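Long-range contact in MGS-M5 (Unidentified, PDB 4Q3N), which is a lactate dehydrogenase from a deep-sea metagenome, probably interconverting lactate and pyruvate with the nicotinamide cofactor bound in its Rossmann-type domain: residues D149-H162 / E203-V216. Sequence-based numbering, arbitrary orientation. Where two conformers were deposited one is given.
With NA (sodium ion), chain B.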
ATOM      1  N   ASP A 149       3.082   0.217  24.331  1.00 24.93           N
ATOM      2  CA  ASP A 149       4.289   0.026  25.133  1.00 26.60           C
ATOM      3  C   ASP A 149       5.232  -0.953  24.408  1.00 23.76           C
ATOM      4  O   ASP A 149       6.443  -0.803  24.423  1.00 24.44           O
ATOM      5  CB  ASP A 149       3.958  -0.514  26.539  1.00 29.50           C
ATOM      6  CG  ASP A 149       2.898   0.337  27.253  1.00 31.68           C
ATOM      7  OD1 ASP A 149       3.275   1.339  27.830  1.00 31.33           O
ATOM      8  OD2 ASP A 149       1.689   0.071  27.110  1.00 34.79           O
ATOM      9  N   THR A 150       4.641  -1.965  23.824  1.00 23.38           N
ATOM     10  CA  THR A 150       5.385  -2.993  23.078  1.00 23.84           C
ATOM     11  C   THR A 150       6.072  -2.393  21.818  1.00 25.77           C
ATOM     12  O   THR A 150       7.264  -2.656  21.550  1.00 24.23           O
ATOM     13  CB  THR A 150       4.446  -4.149  22.687  1.00 23.67           C
ATOM     14  OG1 THR A 150       4.062  -4.861  23.901  1.00 24.21           O
ATOM     15  CG2 THR A 150       5.164  -5.135  21.695  1.00 22.90           C
ATOM     16  N   ALA A 151       5.355  -1.547  21.088  1.00 23.83           N
ATOM     17  CA  ALA A 151       5.968  -0.850  19.956  1.00 23.76           C
ATOM     18  C   ALA A 151       7.111   0.043  20.414  1.00 23.88           C
ATOM     19  O   ALA A 151       8.090   0.204  19.711  1.00 24.19           O
ATOM     20  CB  ALA A 151       4.927  -0.000  19.193  1.00 22.59           C
ATOM     21  N   ARG A 152       6.968   0.679  21.575  1.00 22.84           N
ATOM     22  CA  ARG A 152       8.039   1.490  22.115  1.00 21.54           C
ATOM     23  C   ARG A 152       9.260   0.644  22.431  1.00 22.86           C
ATOM     24  O   ARG A 152      10.395   1.029  22.177  1.00 24.36           O
ATOM     25  CB  ARG A 152       7.562   2.218  23.404  1.00 21.88           C
ATOM     26  CG  ARG A 152       6.508   3.287  23.111  1.00 22.82           C
ATOM     27  CD  ARG A 152       6.005   3.977  24.414  1.00 23.52           C
ATOM     28  NE  ARG A 152       5.257   5.201  24.108  1.00 25.54           N
ATOM     29  CZ  ARG A 152       4.199   5.583  24.806  1.00 26.60           C
ATOM     30  NH1 ARG A 152       3.732   4.836  25.839  1.00 27.28           N
ATOM     31  NH2 ARG A 152       3.600   6.685  24.467  1.00 24.52           N
ATOM     32  N   LEU A 153       9.021  -0.474  23.096  1.00 22.76           N
ATOM     33  CA  LEU A 153      10.095  -1.430  23.402  1.00 23.28           C
ATOM     34  C   LEU A 153      10.854  -1.866  22.127  1.00 23.90           C
ATOM     35  O   LEU A 153      12.085  -1.869  22.089  1.00 24.59           O
ATOM     36  CB  LEU A 153       9.509  -2.687  24.054  1.00 23.09           C
ATOM     37  CG  LEU A 153      10.452  -3.861  24.334  1.00 24.66           C
ATOM     38  CD1 LEU A 153      11.444  -3.463  25.440  1.00 27.56           C
ATOM     39  CD2 LEU A 153       9.672  -5.089  24.776  1.00 25.03           C
ATOM     40  N   ARG A 154      10.111  -2.251  21.093  1.00 23.74           N
ATOM     41  CA  ARG A 154      10.731  -2.666  19.831  0.50 23.17           C
ATOM     42  C   ARG A 154      11.541  -1.528  19.224  1.00 24.45           C
ATOM     43  O   ARG A 154      12.691  -1.724  18.798  1.00 25.13           O
ATOM     44  CB  ARG A 154       9.659  -3.151  18.849  0.50 22.27           C
ATOM     45  CG  ARG A 154       8.793  -4.256  19.428  0.50 23.03           C
ATOM     46  CD  ARG A 154       7.602  -4.512  18.532  0.50 24.23           C
ATOM     47  NE  ARG A 154       7.970  -5.326  17.387  0.50 23.56           N
ATOM     48  CZ  ARG A 154       7.104  -5.746  16.471  0.50 25.85           C
ATOM     49  NH1 ARG A 154       5.818  -5.437  16.580  0.50 25.32           N
ATOM     50  NH2 ARG A 154       7.526  -6.512  15.475  0.50 25.11           N
ATOM     51  N   TYR A 155      10.969  -0.322  19.223  1.00 23.29           N
ATOM     52  CA  TYR A 155      11.731   0.847  18.780  1.00 24.15           C
ATOM     53  C   TYR A 155      13.027   1.014  19.560  1.00 25.84           C
ATOM     54  O   TYR A 155      14.100   1.225  18.973  1.00 25.99           O
ATOM     55  CB  TYR A 155      10.889   2.158  18.899  1.00 23.95           C
ATOM     56  CG  TYR A 155      11.745   3.404  18.681  1.00 26.73           C
ATOM     57  CD1 TYR A 155      12.194   3.781  17.394  1.00 28.27           C
ATOM     58  CD2 TYR A 155      12.154   4.186  19.762  1.00 27.78           C
ATOM     59  CE1 TYR A 155      13.017   4.927  17.223  1.00 29.89           C
ATOM     60  CE2 TYR A 155      12.939   5.324  19.589  1.00 31.03           C
ATOM     61  CZ  TYR A 155      13.372   5.684  18.343  1.00 31.83           C
ATOM     62  OH  TYR A 155      14.155   6.801  18.238  1.00 35.61           O
ATOM     63  N   GLU A 156      12.970   0.917  20.891  1.00 26.07           N
ATOM     64  CA  GLU A 156      14.178   1.204  21.684  1.00 26.13           C
ATOM     65  C   GLU A 156      15.275   0.165  21.404  1.00 26.03           C
ATOM     66  O   GLU A 156      16.435   0.500  21.231  1.00 28.46           O
ATOM     67  CB  GLU A 156      13.876   1.220  23.192  1.00 27.32           C
ATOM     68  CG  GLU A 156      12.926   2.385  23.649  1.00 34.29           C
ATOM     69  CD  GLU A 156      13.535   3.775  23.457  1.00 38.24           C
ATOM     70  OE1 GLU A 156      14.769   3.854  23.278  1.00 38.84           O
ATOM     71  OE2 GLU A 156      12.763   4.782  23.494  1.00 39.60           O
ATOM     72  N   ILE A 157      14.888  -1.099  21.427  1.00 24.48           N
ATOM     73  CA  ILE A 157      15.830  -2.185  21.116  1.00 24.61           C
ATOM     74  C   ILE A 157      16.444  -1.969  19.726  1.00 25.86           C
ATOM     75  O   ILE A 157      17.659  -2.134  19.566  1.00 26.24           O
ATOM     76  CB  ILE A 157      15.132  -3.543  21.197  1.00 23.55           C
ATOM     77  CG1 ILE A 157      14.743  -3.875  22.660  1.00 22.26           C
ATOM     78  CG2 ILE A 157      15.990  -4.655  20.634  1.00 24.34           C
ATOM     79  CD1 ILE A 157      13.705  -5.056  22.689  1.00 27.22           C
ATOM     80  N   SER A 158      15.647  -1.507  18.760  1.00 24.56           N
ATOM     81  CA  SER A 158      16.130  -1.399  17.382  1.00 26.82           C
ATOM     82  C   SER A 158      17.215  -0.354  17.274  1.00 27.54           C
ATOM     83  O   SER A 158      18.118  -0.465  16.435  1.00 28.49           O
ATOM     84  CB  SER A 158      14.992  -1.073  16.404  1.00 28.42           C
ATOM     85  OG  SER A 158      14.631   0.284  16.541  1.00 32.31           O
ATOM     86  N   GLN A 159      17.136   0.673  18.117  1.00 27.76           N
ATOM     87  CA  GLN A 159      18.146   1.698  18.129  1.00 27.07           C
ATOM     88  C   GLN A 159      19.500   1.201  18.661  1.00 27.51           C
ATOM     89  O   GLN A 159      20.530   1.798  18.339  1.00 28.53           O
ATOM     90  CB  GLN A 159      17.665   2.940  18.958  1.00 34.11           C
ATOM     91  CG  GLN A 159      16.450   3.619  18.359  1.00 35.78           C
ATOM     92  CD  GLN A 159      16.573   3.888  16.869  1.00 38.42           C
ATOM     93  OE1 GLN A 159      17.156   4.886  16.477  1.00 41.71           O
ATOM     94  NE2 GLN A 159      15.991   3.005  16.025  1.00 40.54           N
ATOM     95  N   TYR A 160      19.515   0.186  19.521  1.00 24.21           N
ATOM     96  CA  TYR A 160      20.806  -0.399  19.945  1.00 24.13           C
ATOM     97  C   TYR A 160      21.417  -1.291  18.834  1.00 27.21           C
ATOM     98  O   TYR A 160      22.599  -1.198  18.509  1.00 27.05           O
ATOM     99  CB  TYR A 160      20.650  -1.272  21.218  1.00 27.40           C
ATOM    100  CG  TYR A 160      20.559  -0.407  22.455  1.00 29.11           C
ATOM    101  CD1 TYR A 160      19.358   0.181  22.801  1.00 29.90           C
ATOM    102  CD2 TYR A 160      21.689  -0.160  23.250  1.00 29.87           C
ATOM    103  CE1 TYR A 160      19.261   1.021  23.923  1.00 30.35           C
ATOM    104  CE2 TYR A 160      21.601   0.709  24.361  1.00 34.12           C
ATOM    105  CZ  TYR A 160      20.372   1.265  24.686  1.00 32.68           C
ATOM    106  OH  TYR A 160      20.223   2.087  25.790  1.00 34.92           O
ATOM    107  N   ILE A 161      20.605  -2.170  18.278  1.00 24.04           N
ATOM    108  CA  ILE A 161      21.178  -3.224  17.420  1.00 25.70           C
ATOM    109  C   ILE A 161      21.043  -2.944  15.930  1.00 26.90           C
ATOM    110  O   ILE A 161      21.537  -3.730  15.106  1.00 26.96           O
ATOM    111  CB  ILE A 161      20.535  -4.585  17.734  1.00 24.67           C
ATOM    112  CG1 ILE A 161      19.014  -4.530  17.536  1.00 23.83           C
ATOM    113  CG2 ILE A 161      20.803  -4.962  19.215  1.00 27.23           C
ATOM    114  CD1 ILE A 161      18.341  -5.915  17.581  1.00 24.66           C
ATOM    115  N   HIS A 162      20.420  -1.821  15.590  1.00 25.75           N
ATOM    116  CA  HIS A 162      20.300  -1.370  14.191  1.00 26.55           C
ATOM    117  C   HIS A 162      19.681  -2.482  13.312  1.00 25.79           C
ATOM    118  O   HIS A 162      20.219  -2.816  12.243  1.00 24.47           O
ATOM    119  CB  HIS A 162      21.672  -0.961  13.651  1.00 30.76           C
ATOM    120  CG  HIS A 162      22.363   0.029  14.540  1.00 36.05           C
ATOM    121  ND1 HIS A 162      23.581  -0.224  15.138  1.00 38.78           N
ATOM    122  CD2 HIS A 162      21.961   1.243  14.994  1.00 38.11           C
ATOM    123  CE1 HIS A 162      23.921   0.818  15.887  1.00 40.20           C
ATOM    124  NE2 HIS A 162      22.954   1.718  15.818  1.00 39.79           N
ATOM    125  N   GLU A 203      26.898  -4.192  20.504  1.00 34.82           N
ATOM    126  CA  GLU A 203      25.900  -3.118  20.502  1.00 36.15           C
ATOM    127  C   GLU A 203      24.897  -3.152  21.664  1.00 37.55           C
ATOM    128  O   GLU A 203      24.234  -2.164  21.918  1.00 35.07           O
ATOM    129  CB  GLU A 203      25.095  -3.149  19.193  1.00 34.25           C
ATOM    130  CG  GLU A 203      25.869  -2.668  17.965  1.00 35.45           C
ATOM    131  CD  GLU A 203      26.772  -3.748  17.311  1.00 47.84           C
ATOM    132  OE1 GLU A 203      26.920  -4.868  17.852  1.00 46.84           O
ATOM    133  OE2 GLU A 203      27.342  -3.454  16.242  1.00 49.56           O
ATOM    134  N   ILE A 204      24.708  -4.299  22.311  1.00 36.46           N
ATOM    135  CA  ILE A 204      23.684  -4.386  23.357  1.00 33.67           C
ATOM    136  C   ILE A 204      24.169  -5.290  24.499  1.00 35.64           C
ATOM    137  O   ILE A 204      24.754  -6.350  24.281  1.00 34.39           O
ATOM    138  CB  ILE A 204      22.319  -4.854  22.807  1.00 31.99           C
ATOM    139  CG1 ILE A 204      21.209  -4.635  23.840  1.00 30.40           C
ATOM    140  CG2 ILE A 204      22.359  -6.318  22.264  1.00 29.83           C
ATOM    141  CD1 ILE A 204      19.781  -4.546  23.190  1.00 28.06           C
ATOM    142  N   SER A 205      23.977  -4.805  25.729  1.00 35.84           N
ATOM    143  CA  SER A 205      24.433  -5.525  26.913  0.50 37.08           C
ATOM    144  C   SER A 205      23.286  -5.707  27.903  1.00 37.59           C
ATOM    145  O   SER A 205      22.227  -5.090  27.772  1.00 35.25           O
ATOM    146  CB  SER A 205      25.596  -4.782  27.611  0.50 38.14           C
ATOM    147  OG  SER A 205      26.708  -4.579  26.757  0.50 39.07           O
ATOM    148  N   PHE A 206      23.510  -6.544  28.913  1.00 43.11           N
ATOM    149  CA  PHE A 206      22.536  -6.720  29.995  1.00 47.30           C
ATOM    150  C   PHE A 206      22.127  -5.380  30.626  1.00 45.71           C
ATOM    151  O   PHE A 206      20.956  -5.163  30.896  1.00 44.11           O
ATOM    152  CB  PHE A 206      23.112  -7.677  31.043  1.00 54.31           C
ATOM    153  CG  PHE A 206      22.126  -8.113  32.084  1.00 59.27           C
ATOM    154  CD1 PHE A 206      21.247  -9.173  31.832  1.00 63.87           C
ATOM    155  CD2 PHE A 206      22.092  -7.491  33.345  1.00 61.38           C
ATOM    156  CE1 PHE A 206      20.321  -9.591  32.824  1.00 62.92           C
ATOM    157  CE2 PHE A 206      21.181  -7.895  34.335  1.00 63.66           C
ATOM    158  CZ  PHE A 206      20.295  -8.940  34.085  1.00 63.72           C
ATOM    159  N   GLU A 207      23.073  -4.450  30.815  1.00 47.78           N
ATOM    160  CA  GLU A 207      22.759  -3.154  31.446  1.00 49.41           C
ATOM    161  C   GLU A 207      21.801  -2.337  30.633  1.00 45.04           C
ATOM    162  O   GLU A 207      21.035  -1.531  31.176  1.00 42.98           O
ATOM    163  CB  GLU A 207      24.024  -2.317  31.673  1.00 57.06           C
ATOM    164  CG  GLU A 207      24.988  -2.917  32.683  1.00 64.21           C
ATOM    165  CD  GLU A 207      25.705  -4.163  32.159  1.00 71.48           C
ATOM    166  OE1 GLU A 207      26.180  -4.149  30.995  1.00 72.44           O
ATOM    167  OE2 GLU A 207      25.794  -5.158  32.921  1.00 78.96           O
ATOM    168  N   ASP A 208      21.840  -2.530  29.317  1.00 41.15           N
ATOM    169  CA  ASP A 208      20.987  -1.740  28.457  1.00 38.73           C
ATOM    170  C   ASP A 208      19.527  -2.114  28.677  1.00 36.05           C
ATOM    171  O   ASP A 208      18.624  -1.312  28.408  1.00 33.31           O
ATOM    172  CB  ASP A 208      21.381  -1.944  26.964  1.00 35.93           C
ATOM    173  CG  ASP A 208      22.796  -1.499  26.689  1.00 39.41           C
ATOM    174  OD1 ASP A 208      23.268  -0.510  27.347  1.00 38.42           O
ATOM    175  OD2 ASP A 208      23.450  -2.153  25.855  1.00 39.21           O
ATOM    176  N   LEU A 209      19.293  -3.353  29.120  1.00 36.21           N
ATOM    177  CA  LEU A 209      17.938  -3.874  29.203  1.00 34.67           C
ATOM    178  C   LEU A 209      17.151  -3.104  30.261  1.00 33.61           C
ATOM    179  O   LEU A 209      16.019  -2.725  30.041  1.00 33.25           O
ATOM    180  CB  LEU A 209      17.932  -5.370  29.553  1.00 37.16           C
ATOM    181  CG  LEU A 209      18.573  -6.301  28.505  1.00 39.32           C
ATOM    182  CD1 LEU A 209      18.400  -7.789  28.879  1.00 40.29           C
ATOM    183  CD2 LEU A 209      18.049  -5.991  27.122  1.00 37.90           C
ATOM    184  N   GLU A 210      17.764  -2.897  31.422  1.00 33.50           N
ATOM    185  CA  GLU A 210      17.091  -2.179  32.500  1.00 34.40           C
ATOM    186  C   GLU A 210      16.860  -0.750  32.053  1.00 31.90           C
ATOM    187  O   GLU A 210      15.776  -0.198  32.277  1.00 32.02           O
ATOM    188  CB  GLU A 210      17.907  -2.248  33.806  1.00 37.92           C
ATOM    189  CG  GLU A 210      17.235  -1.620  35.064  1.00 73.12           C
ATOM    190  CD  GLU A 210      15.926  -2.300  35.492  1.00 72.13           C
ATOM    191  OE1 GLU A 210      15.629  -3.441  35.055  1.00 71.85           O
ATOM    192  OE2 GLU A 210      15.179  -1.677  36.275  1.00 72.25           O
ATOM    193  N   HIS A 211      17.831  -0.171  31.346  1.00 31.92           N
ATOM    194  CA  HIS A 211      17.654   1.184  30.834  1.00 32.29           C
ATOM    195  C   HIS A 211      16.467   1.272  29.889  1.00 31.18           C
ATOM    196  O   HIS A 211      15.660   2.192  29.955  1.00 30.92           O
ATOM    197  CB  HIS A 211      18.880   1.661  30.092  1.00 34.34           C
ATOM    198  CG  HIS A 211      18.697   3.024  29.517  1.00 36.22           C
ATOM    199  ND1 HIS A 211      18.498   3.251  28.177  1.00 35.17           N
ATOM    200  CD2 HIS A 211      18.634   4.233  30.110  1.00 35.97           C
ATOM    201  CE1 HIS A 211      18.346   4.544  27.965  1.00 34.61           C
ATOM    202  NE2 HIS A 211      18.414   5.162  29.127  1.00 38.13           N
ATOM    203  N   ILE A 212      16.382   0.297  28.987  1.00 30.27           N
ATOM    204  CA  ILE A 212      15.287   0.253  28.019  1.00 28.79           C
ATOM    205  C   ILE A 212      13.927   0.137  28.719  1.00 28.30           C
ATOM    206  O   ILE A 212      12.967   0.819  28.332  1.00 28.05           O
ATOM    207  CB  ILE A 212      15.493  -0.942  26.992  1.00 30.09           C
ATOM    208  CG1 ILE A 212      16.670  -0.588  26.074  1.00 30.52           C
ATOM    209  CG2 ILE A 212      14.201  -1.194  26.216  1.00 28.54           C
ATOM    210  CD1 ILE A 212      17.235  -1.797  25.152  1.00 30.01           C
ATOM    211  N   TYR A 213      13.847  -0.707  29.749  1.00 28.19           N
ATOM    212  CA  TYR A 213      12.605  -0.797  30.521  1.00 30.02           C
ATOM    213  C   TYR A 213      12.232   0.582  31.090  1.00 29.98           C
ATOM    214  O   TYR A 213      11.087   1.030  30.968  1.00 29.26           O
ATOM    215  CB  TYR A 213      12.731  -1.859  31.638  1.00 33.84           C
ATOM    216  CG  TYR A 213      11.752  -1.678  32.808  1.00 38.73           C
ATOM    217  CD1 TYR A 213      10.386  -2.004  32.710  1.00 39.60           C
ATOM    218  CD2 TYR A 213      12.209  -1.173  33.997  1.00 42.65           C
ATOM    219  CE1 TYR A 213       9.516  -1.797  33.850  1.00 42.07           C
ATOM    220  CE2 TYR A 213      11.387  -0.970  35.081  1.00 47.53           C
ATOM    221  CZ  TYR A 213      10.051  -1.275  35.014  1.00 45.77           C
ATOM    222  OH  TYR A 213       9.295  -1.017  36.154  1.00 49.77           O
ATOM    223  N   LEU A 214      13.206   1.270  31.683  1.00 29.35           N
ATOM    224  CA  LEU A 214      12.951   2.608  32.238  1.00 29.86           C
ATOM    225  C   LEU A 214      12.470   3.571  31.166  1.00 29.84           C
ATOM    226  O   LEU A 214      11.506   4.322  31.378  1.00 29.58           O
ATOM    227  CB  LEU A 214      14.211   3.147  32.909  1.00 31.09           C
ATOM    228  CG  LEU A 214      14.713   2.330  34.116  1.00 32.84           C
ATOM    229  CD1 LEU A 214      15.952   2.921  34.824  1.00 32.72           C
ATOM    230  CD2 LEU A 214      13.586   2.146  35.117  1.00 33.01           C
ATOM    231  N   LYS A 215      13.103   3.521  29.991  1.00 28.64           N
ATOM    232  CA  LYS A 215      12.686   4.386  28.870  1.00 28.90           C
ATOM    233  C   LYS A 215      11.248   4.113  28.484  1.00 29.07           C
ATOM    234  O   LYS A 215      10.458   5.017  28.190  1.00 30.45           O
ATOM    235  CB  LYS A 215      13.576   4.143  27.615  1.00 44.09           C
ATOM    236  CG  LYS A 215      14.960   4.758  27.672  1.00 48.80           C
ATOM    237  CD  LYS A 215      14.860   6.293  27.632  1.00 54.97           C
ATOM    238  CE  LYS A 215      14.261   6.786  26.292  1.00 64.00           C
ATOM    239  NZ  LYS A 215      15.049   6.451  25.053  1.00 63.79           N
ATOM    240  N   VAL A 216      10.911   2.837  28.420  1.00 27.50           N
ATOM    241  CA  VAL A 216       9.536   2.483  28.076  1.00 27.10           C
ATOM    242  C   VAL A 216       8.553   2.970  29.145  1.00 28.33           C
ATOM    243  O   VAL A 216       7.503   3.551  28.829  1.00 28.61           O
ATOM    244  CB  VAL A 216       9.399   0.953  27.871  1.00 28.75           C
ATOM    245  CG1 VAL A 216       7.918   0.527  27.778  1.00 28.38           C
ATOM    246  CG2 VAL A 216      10.163   0.524  26.629  1.00 27.26           C
TER
HETATM  247 NA    NA B 401      26.636  -7.588  24.134  1.00 37.28          NA
HETATM  248  O   HOH W   1       5.213   2.801  27.309  1.00 28.84           O
HETATM  249  O   HOH W   2      25.215  -2.765  14.330  1.00 45.72           O
HETATM  250  O   HOH W   3      27.897  -5.685  24.959  1.00 50.68           O
HETATM  251  O   HOH W   4      29.019  -8.601  23.427  1.00 48.47           O
HETATM  252  O   HOH W   5      27.233  -8.228  26.302  1.00 37.55           O
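Lys215 NZ is shared by both carboxylate oxygens of Glu156, a two-pronged salt bridge whose bonds are weak, 3.2 Å from NZ to OE1 and to OE2 alike. The lysine chain folds back at chi2, chi3 and chi4 to bring its ammonium there. Next to this ion pair, Ile212 illustrates knobs-into-holes packing, seated among Leu153, Glu156, Ile157 and Tyr160. Its two branches divide the work: CG2 meets Leu153 CD1 at 3.7 Å, while Ile212 CD1 comes obliquely to Tyr160 CD1 and CE1, 3.7 Å from each.

Tyr160 has CG anti to its carbonyl carbon (chi1 -78°), which points the ring toward helix 206-216, where it slides past Ile212. Asp208 flanks it with CG 3.4 Å from Tyr160 CE2, ring and carboxylate planes 34° apart, and OH makes a weak hydrogen bond with His211 ND1. Asp208 OD2 in turn takes the Ser205 N-H from above the carboxylate plane at 2.7 Å, so the residue touching the ring also ties down the incoming loop. There Ile204 packs CG2 on Ile161 CG2 and gives its carbonyl oxygen to sodium at 2.3 Å, beside Ile198, Met201 and water.

At the other end, Val216 CG2 rests 3.8 Å from Leu153 CA, and a water accepts from Arg152 NH1 and lies within bonding distance of Val216 O; Asp149 OD2 bonds His176, an Asp–His pair as in related lactate dehydrogenases. The helices run broadly antiparallel at 138° in the alpha/beta C-terminal domain; strand 168-173 backs Leu153, Ile157 and Val216, helix 194-200 packs on Ile204, and a second subunit packs against Ala151 and Tyr155.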